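Side-chain contacts in Slr1438 protein (Synechocystis sp., PDB 3K25), which is of unknown function but probably binds carbohydrates and may act as an isomerase: residues V241-A246 and Y250-P255; P165-R170 and L227-S232; I175-P180 and L199-P204; L161-Y166 and E235-L240. One frame throughout, in Å; residues are numbered along the deposited sequence.

Contact 1 (V241-A246 and Y250-P255); sequences VLWTVA and YLCLEP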
# COMPACT_ATOMS: atom_id res chain seq x y z
N VAL A 241 -1.34 9.85 -2.52
CA VAL A 241 -2.73 9.64 -2.89
C VAL A 241 -3.65 9.59 -1.67
O VAL A 241 -3.27 9.05 -0.62
CB VAL A 241 -2.90 8.33 -3.71
CG1 VAL A 241 -4.38 8.00 -3.89
CG2 VAL A 241 -2.21 8.46 -5.07
N LEU A 242 -4.84 10.16 -1.79
CA LEU A 242 -5.80 10.16 -0.69
C LEU A 242 -7.14 9.59 -1.16
O LEU A 242 -7.77 10.14 -2.04
CB LEU A 242 -5.96 11.57 -0.14
CG LEU A 242 -6.76 11.59 1.16
CD1 LEU A 242 -6.19 12.65 2.09
CD2 LEU A 242 -8.23 11.83 0.85
N TRP A 243 -7.55 8.47 -0.56
CA TRP A 243 -8.78 7.76 -0.91
C TRP A 243 -9.72 7.70 0.29
O TRP A 243 -9.30 7.45 1.42
CB TRP A 243 -8.41 6.34 -1.35
CG TRP A 243 -9.52 5.32 -1.65
CD1 TRP A 243 -9.50 3.97 -1.36
CD2 TRP A 243 -10.72 5.53 -2.40
NE1 TRP A 243 -10.59 3.34 -1.90
CE2 TRP A 243 -11.36 4.27 -2.54
CE3 TRP A 243 -11.31 6.66 -2.98
CZ2 TRP A 243 -12.55 4.11 -3.24
CZ3 TRP A 243 -12.50 6.50 -3.68
CH2 TRP A 243 -13.11 5.23 -3.79
N THR A 244 -11.00 7.94 0.05
CA THR A 244 -11.99 7.90 1.12
C THR A 244 -13.40 8.02 0.55
O THR A 244 -13.61 8.71 -0.45
CB THR A 244 -11.76 9.02 2.16
OG1 THR A 244 -12.81 9.00 3.13
CG2 THR A 244 -11.73 10.38 1.48
N VAL A 245 -14.35 7.32 1.16
CA VAL A 245 -15.73 7.37 0.68
C VAL A 245 -16.73 7.46 1.83
O VAL A 245 -16.49 6.97 2.94
CB VAL A 245 -16.09 6.12 -0.17
CG1 VAL A 245 -15.09 5.94 -1.29
CG2 VAL A 245 -16.16 4.89 0.72
N ALA A 246 -17.86 8.11 1.54
CA ALA A 246 -18.92 8.27 2.52
C ALA A 246 -19.34 6.90 3.04
O ALA A 246 -19.56 5.97 2.25
CB ALA A 246 -20.11 8.98 1.87
N TYR A 250 -12.57 4.67 6.75
CA TYR A 250 -11.14 4.61 6.50
C TYR A 250 -10.65 5.80 5.68
O TYR A 250 -11.40 6.38 4.88
CB TYR A 250 -10.77 3.31 5.76
CG TYR A 250 -11.30 3.17 4.35
CD1 TYR A 250 -12.39 2.34 4.07
CD2 TYR A 250 -10.69 3.83 3.28
CE1 TYR A 250 -12.85 2.16 2.76
CE2 TYR A 250 -11.14 3.67 1.97
CZ TYR A 250 -12.22 2.82 1.72
OH TYR A 250 -12.64 2.62 0.42
N LEU A 251 -9.40 6.16 5.88
CA LEU A 251 -8.80 7.26 5.14
C LEU A 251 -7.44 6.78 4.64
O LEU A 251 -6.56 6.46 5.43
CB LEU A 251 -8.61 8.49 6.04
CG LEU A 251 -7.95 9.71 5.41
CD1 LEU A 251 -8.77 10.19 4.23
CD2 LEU A 251 -7.80 10.81 6.44
N CYS A 252 -7.29 6.70 3.32
CA CYS A 252 -6.04 6.25 2.73
C CYS A 252 -5.10 7.43 2.43
O CYS A 252 -5.45 8.37 1.74
CB CYS A 252 -6.31 5.47 1.43
SG CYS A 252 -7.39 3.99 1.58
N LEU A 253 -3.90 7.37 3.00
CA LEU A 253 -2.88 8.38 2.77
C LEU A 253 -1.79 7.49 2.18
O LEU A 253 -0.98 6.93 2.92
CB LEU A 253 -2.43 8.99 4.10
CG LEU A 253 -1.64 10.29 3.98
CD1 LEU A 253 -2.42 11.27 3.13
CD2 LEU A 253 -1.37 10.88 5.36
N GLU A 254 -1.78 7.37 0.86
CA GLU A 254 -0.87 6.46 0.18
C GLU A 254 0.36 6.97 -0.58
O GLU A 254 0.26 7.86 -1.44
CB GLU A 254 -1.69 5.58 -0.78
CG GLU A 254 -3.19 5.62 -0.53
CD GLU A 254 -3.99 5.10 -1.71
OE1 GLU A 254 -5.24 5.20 -1.69
OE2 GLU A 254 -3.37 4.58 -2.66
N PRO A 255 1.53 6.40 -0.27
CA PRO A 255 2.78 6.78 -0.93
C PRO A 255 2.97 5.96 -2.22
O PRO A 255 2.97 4.74 -2.18
CB PRO A 255 3.83 6.46 0.13
CG PRO A 255 3.25 5.25 0.80
CD PRO A 255 1.79 5.62 0.95
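E254 crosses V241 at a slant, with its carboxyl carbon CD 3.6 Å from V241 CG1 and its OE1 3.4 Å from W243 CB. V241 presents that methyl because chi1 of 171° sets CG1 anti to the backbone N. E254 OE2 accepts a hydrogen bond from W256 NE1, two residues on along the same strand. With an alanine in place of E254, W256 NE1 would probably lose its acceptor and V241 CG1 its cover. Backbone bonds lock this part: V241 with E254 and W243 with C252 are antiparallel hydrogen-bonded pairs, E254 N lying 2.7 Å from V241 O. On the same face W243 CB abuts C252 CB, and C252 SG sits 3.6 Å from W243 CD1, oblique to the indole. Y250 brings CE2 over one face of the indole while W243 CD1 meets the tyrosine at its edge; the planes stand at 57°, so the rings neither stack nor form a T. W243 NE1 is near Y250 OH but badly angled for a hydrogen bond. On the other face L242 packs its CD2 3.8 Å from L251 CD1 and its CD1 near L253 CD1. Toward the turn the grip slackens. T244 OG1 makes only a weak bond, 3.5 Å, to Y250 O; its stronger partner is K172 NZ. V245 is partly exposed, and A246 is exposed and poorly ordered. The hairpin is flanked by strand 205-210, bonded through L242 and T244, and by strand 157-168, bonded through L251 and P255.

Contact 2 (P165-R170 and L227-S232); sequences PYFFCR and LKIEVS
I229 sets its CG2 methyl almost squarely over the F167 ring, 3.7 Å from the centroid and 12° off the normal, a CH-pi contact. Two torsions arrange this. F167 has chi1 near -61°, which places CG beside its backbone N and turns the ring to the isoleucine, and I229 has its CG2 branch anti to the backbone N, aimed at the ring's centre. The other branch of I229 is fully extended at chi2, carrying CD1 to within 3.9 Å of F167 CB, so the residue spans the phenyl group from its middle to its root. V231, two residues on, adds CG2 at 4.0 Å from F167 CE2, approaching obliquely. The backbones stay apart, with CA atoms of F167 and I229 8.1 Å from each other, and no hydrogen bond crosses. A serine in place of F167 would probably leave I229 CG2 without the ring it rests on and open a gap beside V231. F220 touches both F167 and I229, and L253 touches F167 and V231. Buried side chains thus join strand 157-168 to strand 227-233 of another antiparallel sheet, face to face, as in the core of the beta-sandwich fold of the galactose mutarotase clan.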
# COMPACT_ATOMS: atom_id res chain seq x y z
N PRO A 165 -2.27 1.92 2.30
CA PRO A 165 -2.83 1.76 3.66
C PRO A 165 -4.22 2.35 3.88
O PRO A 165 -4.51 3.47 3.46
CB PRO A 165 -1.78 2.43 4.54
CG PRO A 165 -1.31 3.57 3.67
CD PRO A 165 -1.15 2.87 2.30
N TYR A 166 -5.06 1.57 4.55
CA TYR A 166 -6.42 1.99 4.91
C TYR A 166 -6.41 2.30 6.40
O TYR A 166 -6.57 1.40 7.22
CB TYR A 166 -7.41 0.85 4.67
CG TYR A 166 -7.69 0.53 3.23
CD1 TYR A 166 -8.88 0.94 2.64
CD2 TYR A 166 -6.80 -0.22 2.48
CE1 TYR A 166 -9.19 0.59 1.34
CE2 TYR A 166 -7.09 -0.57 1.17
CZ TYR A 166 -8.29 -0.17 0.61
OH TYR A 166 -8.61 -0.55 -0.68
N PHE A 167 -6.23 3.57 6.76
CA PHE A 167 -6.21 3.94 8.17
C PHE A 167 -7.62 4.10 8.72
O PHE A 167 -8.50 4.67 8.06
CB PHE A 167 -5.43 5.22 8.35
CG PHE A 167 -4.00 5.10 7.92
CD1 PHE A 167 -3.14 4.25 8.60
CD2 PHE A 167 -3.52 5.83 6.83
CE1 PHE A 167 -1.82 4.12 8.21
CE2 PHE A 167 -2.20 5.71 6.43
CZ PHE A 167 -1.34 4.85 7.13
N PHE A 168 -7.83 3.57 9.94
CA PHE A 168 -9.14 3.63 10.58
C PHE A 168 -9.52 5.08 10.78
O PHE A 168 -8.70 5.89 11.20
CB PHE A 168 -9.13 2.91 11.93
CG PHE A 168 -10.49 2.79 12.58
CD1 PHE A 168 -11.53 2.13 11.93
CD2 PHE A 168 -10.74 3.34 13.84
CE1 PHE A 168 -12.80 2.01 12.52
CE2 PHE A 168 -12.00 3.22 14.44
CZ PHE A 168 -13.03 2.55 13.77
N CYS A 169 -10.76 5.41 10.47
CA CYS A 169 -11.20 6.79 10.59
C CYS A 169 -12.72 6.88 10.53
O CYS A 169 -13.31 6.77 9.46
CB CYS A 169 -10.58 7.60 9.46
SG CYS A 169 -10.79 9.36 9.63
N ARG A 170 -13.34 7.10 11.69
CA ARG A 170 -14.79 7.20 11.78
C ARG A 170 -15.25 8.64 11.67
O ARG A 170 -15.97 9.01 10.74
CB ARG A 170 -15.27 6.61 13.11
CG ARG A 170 -16.78 6.56 13.28
CD ARG A 170 -17.11 5.97 14.64
NE ARG A 170 -16.57 4.63 14.81
CZ ARG A 170 -16.38 4.03 15.99
NH1 ARG A 170 -16.68 4.67 17.11
NH2 ARG A 170 -15.88 2.80 16.04
N LEU A 227 -5.35 11.09 18.38
CA LEU A 227 -4.07 10.55 17.93
C LEU A 227 -3.79 10.91 16.48
O LEU A 227 -4.72 11.17 15.71
CB LEU A 227 -4.05 9.02 18.07
CG LEU A 227 -4.69 8.16 16.99
CD1 LEU A 227 -4.67 6.71 17.44
CD2 LEU A 227 -6.11 8.61 16.72
N LYS A 228 -2.52 10.93 16.11
CA LYS A 228 -2.16 11.24 14.73
C LYS A 228 -1.44 10.07 14.07
O LYS A 228 -0.70 9.32 14.71
CB LYS A 228 -1.30 12.51 14.64
CG LYS A 228 0.19 12.33 14.95
CD LYS A 228 0.95 13.60 14.60
CE LYS A 228 2.43 13.52 15.00
NZ LYS A 228 3.15 14.82 14.81
N ILE A 229 -1.67 9.94 12.77
CA ILE A 229 -1.07 8.90 11.96
C ILE A 229 -0.20 9.57 10.91
O ILE A 229 -0.70 10.29 10.05
CB ILE A 229 -2.16 8.08 11.27
CG1 ILE A 229 -2.96 7.31 12.32
CG2 ILE A 229 -1.55 7.15 10.25
CD1 ILE A 229 -4.08 6.46 11.75
N GLU A 230 1.11 9.33 10.99
CA GLU A 230 2.06 9.92 10.05
C GLU A 230 2.72 8.94 9.09
O GLU A 230 3.19 7.87 9.49
CB GLU A 230 3.17 10.66 10.81
CG GLU A 230 4.30 11.14 9.91
CD GLU A 230 5.58 11.39 10.68
OE1 GLU A 230 6.03 10.47 11.41
OE2 GLU A 230 6.14 12.51 10.55
N VAL A 231 2.77 9.33 7.82
CA VAL A 231 3.37 8.52 6.77
C VAL A 231 4.68 9.14 6.27
O VAL A 231 4.69 10.27 5.76
CB VAL A 231 2.42 8.40 5.56
CG1 VAL A 231 3.00 7.44 4.55
CG2 VAL A 231 1.05 7.93 6.02
N SER A 232 5.78 8.42 6.42
CA SER A 232 7.07 8.92 5.95
C SER A 232 7.58 7.94 4.90
O SER A 232 7.11 6.80 4.85
CB SER A 232 8.05 9.06 7.12
OG SER A 232 8.26 7.82 7.76

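Contact 3 (I175-P180 and L199-P204); sequences ITLAIP and LNLTSP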
# COMPACT_ATOMS: atom_id res chain seq x y z
N ILE A 175 -10.93 15.58 11.39
CA ILE A 175 -9.62 15.22 10.87
C ILE A 175 -8.76 16.42 10.44
O ILE A 175 -9.17 17.23 9.61
CB ILE A 175 -9.73 14.25 9.65
CG1 ILE A 175 -10.42 12.96 10.08
CG2 ILE A 175 -8.35 13.93 9.09
CD1 ILE A 175 -9.68 12.20 11.17
N THR A 176 -7.57 16.51 11.03
CA THR A 176 -6.62 17.56 10.71
C THR A 176 -5.65 16.96 9.69
O THR A 176 -5.07 15.90 9.95
CB THR A 176 -5.82 18.00 11.96
OG1 THR A 176 -6.70 18.66 12.88
CG2 THR A 176 -4.68 18.92 11.59
N LEU A 177 -5.48 17.61 8.54
CA LEU A 177 -4.57 17.10 7.51
C LEU A 177 -3.25 17.87 7.40
O LEU A 177 -3.13 19.01 7.85
CB LEU A 177 -5.26 17.10 6.13
CG LEU A 177 -6.20 15.93 5.85
CD1 LEU A 177 -6.64 15.95 4.39
CD2 LEU A 177 -5.49 14.62 6.17
N ALA A 178 -2.27 17.22 6.80
CA ALA A 178 -0.95 17.81 6.63
C ALA A 178 -0.26 17.15 5.45
O ALA A 178 0.62 16.30 5.61
CB ALA A 178 -0.13 17.63 7.90
N ILE A 179 -0.70 17.54 4.26
CA ILE A 179 -0.15 17.02 3.01
C ILE A 179 0.74 18.13 2.42
O ILE A 179 0.29 19.26 2.25
CB ILE A 179 -1.28 16.69 2.05
CG1 ILE A 179 -2.27 15.75 2.77
CG2 ILE A 179 -0.73 16.08 0.78
CD1 ILE A 179 -3.59 15.54 2.03
N PRO A 180 2.01 17.82 2.12
CA PRO A 180 2.99 18.76 1.55
C PRO A 180 2.87 19.01 0.06
O PRO A 180 3.77 18.67 -0.72
CB PRO A 180 4.31 18.12 1.93
CG PRO A 180 4.01 16.66 1.74
CD PRO A 180 2.62 16.50 2.35
N LEU A 199 -9.51 19.94 3.82
CA LEU A 199 -10.46 19.41 2.86
C LEU A 199 -11.60 18.72 3.59
O LEU A 199 -11.44 18.30 4.74
CB LEU A 199 -9.76 18.40 1.95
CG LEU A 199 -10.10 18.45 0.46
CD1 LEU A 199 -9.37 17.31 -0.24
CD2 LEU A 199 -11.62 18.35 0.26
N ASN A 200 -12.75 18.61 2.93
CA ASN A 200 -13.91 17.95 3.52
C ASN A 200 -13.86 16.45 3.25
O ASN A 200 -14.27 15.99 2.18
CB ASN A 200 -15.22 18.53 2.96
CG ASN A 200 -16.45 17.89 3.59
OD1 ASN A 200 -16.61 17.90 4.81
ND2 ASN A 200 -17.32 17.34 2.75
N LEU A 201 -13.34 15.71 4.22
CA LEU A 201 -13.21 14.26 4.11
C LEU A 201 -14.55 13.58 4.35
O LEU A 201 -14.66 12.36 4.36
CB LEU A 201 -12.17 13.75 5.11
CG LEU A 201 -10.76 14.31 4.89
CD1 LEU A 201 -9.87 13.99 6.07
CD2 LEU A 201 -10.17 13.75 3.60
N THR A 202 -15.58 14.40 4.54
CA THR A 202 -16.93 13.89 4.76
C THR A 202 -17.64 13.79 3.40
O THR A 202 -18.71 13.19 3.29
CB THR A 202 -17.73 14.84 5.72
OG1 THR A 202 -17.17 14.77 7.04
CG2 THR A 202 -19.20 14.44 5.77
N SER A 203 -17.03 14.37 2.38
CA SER A 203 -17.59 14.34 1.02
C SER A 203 -17.92 12.92 0.60
O SER A 203 -17.36 11.96 1.13
CB SER A 203 -16.60 14.95 0.03
OG SER A 203 -16.95 14.60 -1.30
N PRO A 204 -18.84 12.75 -0.36
CA PRO A 204 -19.23 11.42 -0.84
C PRO A 204 -18.04 10.56 -1.25
O PRO A 204 -18.01 9.36 -0.97
CB PRO A 204 -20.15 11.74 -2.01
CG PRO A 204 -20.81 13.00 -1.57
CD PRO A 204 -19.64 13.79 -1.04
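I175 and L201 face each other with their CA atoms 7.7 Å apart, the first just ahead of the short strand 176-178, the second inside a type I beta turn that runs from N200 to S203 and is closed by S203 N bonding N200 O at 3.2 Å. Side chains alone bridge the distance. One methyl, L201 CD1, does the touching on its side. It lies 3.4 Å from I175 CG2 and 3.6 Å from I175 CB, the two side chains crossing at about a right angle. I175 offers CG2 because its chi1 of -61° puts that methyl anti to the backbone N, while the longer branch, CG1 and CD1, runs off toward C169. L177 meets the same L201 methyl from the strand, tip to tip, its CD1 at 4.1 Å from L201 CD1. L201 is the buried member of the trio; I175 and L177 remain partly exposed. Deeper in, L242 touches both L177 and L201, and L206 also lies against L201, tying the turn to strands 239-245 and 205-210. Every group that meets across this contact is aliphatic, with no hydrogen bond or charge between the two segments. The turn therefore rests on the strand through dispersion and the exclusion of water, forces with little directional demand, while the backbone bond within the turn helps to hold its shape.

Contact 4 (L161-Y166 and E235-L240); sequences LGFHPY and ELYQTL
Y237 drives its hydroxyl end into the hollow between L161 and F163, between the layers of a beta-sandwich of the galactose mutarotase clan. The segment L161-Y166 is part of strand 157-168, and E235-L240 runs from a loop into the start of strand 239-245. The bump is the phenol: chi1 of -54° places CG beside the Y237 backbone N and swings the ring toward strand 157-168. One wall of the hollow is aliphatic, L161 CD2 lying 3.5 Å from Y237 OH with L161 CG a little farther off. A second wall is the backbone of the same residue, since L161 O meets the Y237 ring at its edge, near the ring plane, 3.4 Å from CE2. The third is the phenyl group of F163, whose CE2 is 4.1 Å from Y237 CZ. L236 adds a shallower bump beside the tyrosine, its CD2 at 4.4 Å from L161 CD2, a loose fit. No hydrogen bond joins the two segments, yet the buried hydroxyl is satisfied, because Y237 OH bonds Q147 OE1 on strand 142-151. V282 of strand 276-287 touches both F163 and Y237, so residues of the second sheet help to enclose the pair. Just after the tyrosine, Q238 and T239 both face W256 in a classic beta bulge as the loop enters strand 239-245. At the tip of the phenol, Y237 OH stands in the plane of the F163 ring, at its edge, 3.3 Å from F163 CE2.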
# COMPACT_ATOMS: atom_id res chain seq x y z
N LEU A 161 5.86 1.41 -7.68
CA LEU A 161 5.58 0.69 -6.45
C LEU A 161 4.78 1.59 -5.52
O LEU A 161 5.09 2.77 -5.36
CB LEU A 161 6.89 0.26 -5.77
CG LEU A 161 6.70 -0.43 -4.41
CD1 LEU A 161 5.68 -1.57 -4.54
CD2 LEU A 161 8.03 -0.94 -3.88
N GLY A 162 3.74 1.03 -4.91
CA GLY A 162 2.94 1.82 -4.00
C GLY A 162 2.33 1.04 -2.85
O GLY A 162 2.15 -0.18 -2.91
N PHE A 163 2.03 1.75 -1.77
CA PHE A 163 1.42 1.14 -0.60
C PHE A 163 0.10 1.85 -0.44
O PHE A 163 0.03 3.09 -0.53
CB PHE A 163 2.33 1.29 0.63
CG PHE A 163 3.57 0.42 0.56
CD1 PHE A 163 3.56 -0.87 1.08
CD2 PHE A 163 4.72 0.88 -0.08
CE1 PHE A 163 4.69 -1.70 0.97
CE2 PHE A 163 5.85 0.06 -0.20
CZ PHE A 163 5.83 -1.23 0.33
N HIS A 164 -0.95 1.07 -0.22
CA HIS A 164 -2.31 1.58 -0.14
C HIS A 164 -2.93 1.40 1.26
O HIS A 164 -4.01 0.82 1.39
CB HIS A 164 -3.10 0.82 -1.21
CG HIS A 164 -4.48 1.34 -1.45
ND1 HIS A 164 -5.02 1.43 -2.72
CD2 HIS A 164 -5.46 1.71 -0.59
CE1 HIS A 164 -6.28 1.83 -2.63
NE2 HIS A 164 -6.57 2.01 -1.35
N PRO A 165 -2.27 1.92 2.30
CA PRO A 165 -2.83 1.76 3.66
C PRO A 165 -4.22 2.35 3.88
O PRO A 165 -4.51 3.47 3.46
CB PRO A 165 -1.78 2.43 4.54
CG PRO A 165 -1.31 3.57 3.67
CD PRO A 165 -1.15 2.87 2.30
N TYR A 166 -5.06 1.57 4.55
CA TYR A 166 -6.42 1.99 4.91
C TYR A 166 -6.41 2.30 6.40
O TYR A 166 -6.57 1.40 7.22
CB TYR A 166 -7.41 0.85 4.67
CG TYR A 166 -7.69 0.53 3.23
CD1 TYR A 166 -8.88 0.94 2.64
CD2 TYR A 166 -6.80 -0.22 2.48
CE1 TYR A 166 -9.19 0.59 1.34
CE2 TYR A 166 -7.09 -0.57 1.17
CZ TYR A 166 -8.29 -0.17 0.61
OH TYR A 166 -8.61 -0.55 -0.68
N GLU A 235 13.11 8.34 -0.80
CA GLU A 235 12.94 9.11 -2.03
C GLU A 235 12.35 8.44 -3.27
O GLU A 235 12.12 9.11 -4.27
CB GLU A 235 14.26 9.79 -2.40
CG GLU A 235 15.41 8.86 -2.69
CD GLU A 235 16.73 9.62 -2.81
OE1 GLU A 235 17.78 8.98 -3.00
OE2 GLU A 235 16.70 10.87 -2.71
N LEU A 236 12.09 7.14 -3.21
CA LEU A 236 11.49 6.45 -4.35
C LEU A 236 10.05 6.94 -4.52
O LEU A 236 9.49 6.91 -5.62
CB LEU A 236 11.48 4.93 -4.11
CG LEU A 236 10.67 4.08 -5.11
CD1 LEU A 236 11.40 4.04 -6.45
CD2 LEU A 236 10.44 2.66 -4.57
N TYR A 237 9.45 7.43 -3.43
CA TYR A 237 8.08 7.88 -3.47
C TYR A 237 7.93 9.37 -3.67
O TYR A 237 8.31 10.17 -2.80
CB TYR A 237 7.37 7.43 -2.20
CG TYR A 237 7.52 5.95 -2.00
CD1 TYR A 237 8.59 5.43 -1.26
CD2 TYR A 237 6.65 5.05 -2.63
CE1 TYR A 237 8.79 4.04 -1.16
CE2 TYR A 237 6.85 3.66 -2.54
CZ TYR A 237 7.92 3.17 -1.81
OH TYR A 237 8.13 1.81 -1.74
N GLN A 238 7.34 9.75 -4.80
CA GLN A 238 7.16 11.15 -5.16
C GLN A 238 5.72 11.61 -5.22
O GLN A 238 5.45 12.80 -5.39
CB GLN A 238 7.85 11.40 -6.49
CG GLN A 238 9.27 10.85 -6.50
CD GLN A 238 9.80 10.64 -7.89
OE1 GLN A 238 10.14 11.60 -8.59
NE2 GLN A 238 9.87 9.38 -8.32
N THR A 239 4.79 10.67 -5.08
CA THR A 239 3.36 10.98 -5.13
C THR A 239 2.57 10.53 -3.90
O THR A 239 2.84 9.47 -3.33
CB THR A 239 2.71 10.36 -6.38
OG1 THR A 239 3.01 11.17 -7.53
CG2 THR A 239 1.19 10.28 -6.21
N LEU A 240 1.59 11.34 -3.52
CA LEU A 240 0.76 11.05 -2.38
C LEU A 240 -0.69 10.98 -2.81
O LEU A 240 -1.22 11.93 -3.41
CB LEU A 240 0.94 12.13 -1.33
CG LEU A 240 1.21 11.71 0.11
CD1 LEU A 240 1.84 10.31 0.21
CD2 LEU A 240 2.15 12.76 0.71

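Along the chain, contacts 4 and 2 both start from strand 157-168, sharing P165 and Y166. Contact 3 is nested within the loops they close, and contact 1, the hairpin of strands 239-245 and 250-256, comes last. Contact 1 lies about 9 Å, centre to centre, from contacts 2 and 3, and about 12 Å from contact 4; contacts 3 and 4 are farthest apart, about 18 Å. Strand 250-256 pairs with both 239-245 and 157-168, so the hairpin links the others: L251 N probably bonds F167 O, and L251 packs on L201. Contact 1 pairs strands within one antiparallel sheet, contact 2 packs that sheet on the one containing strand 227-233, and contact 3 sets a loop against strand 176-178 of that second sheet.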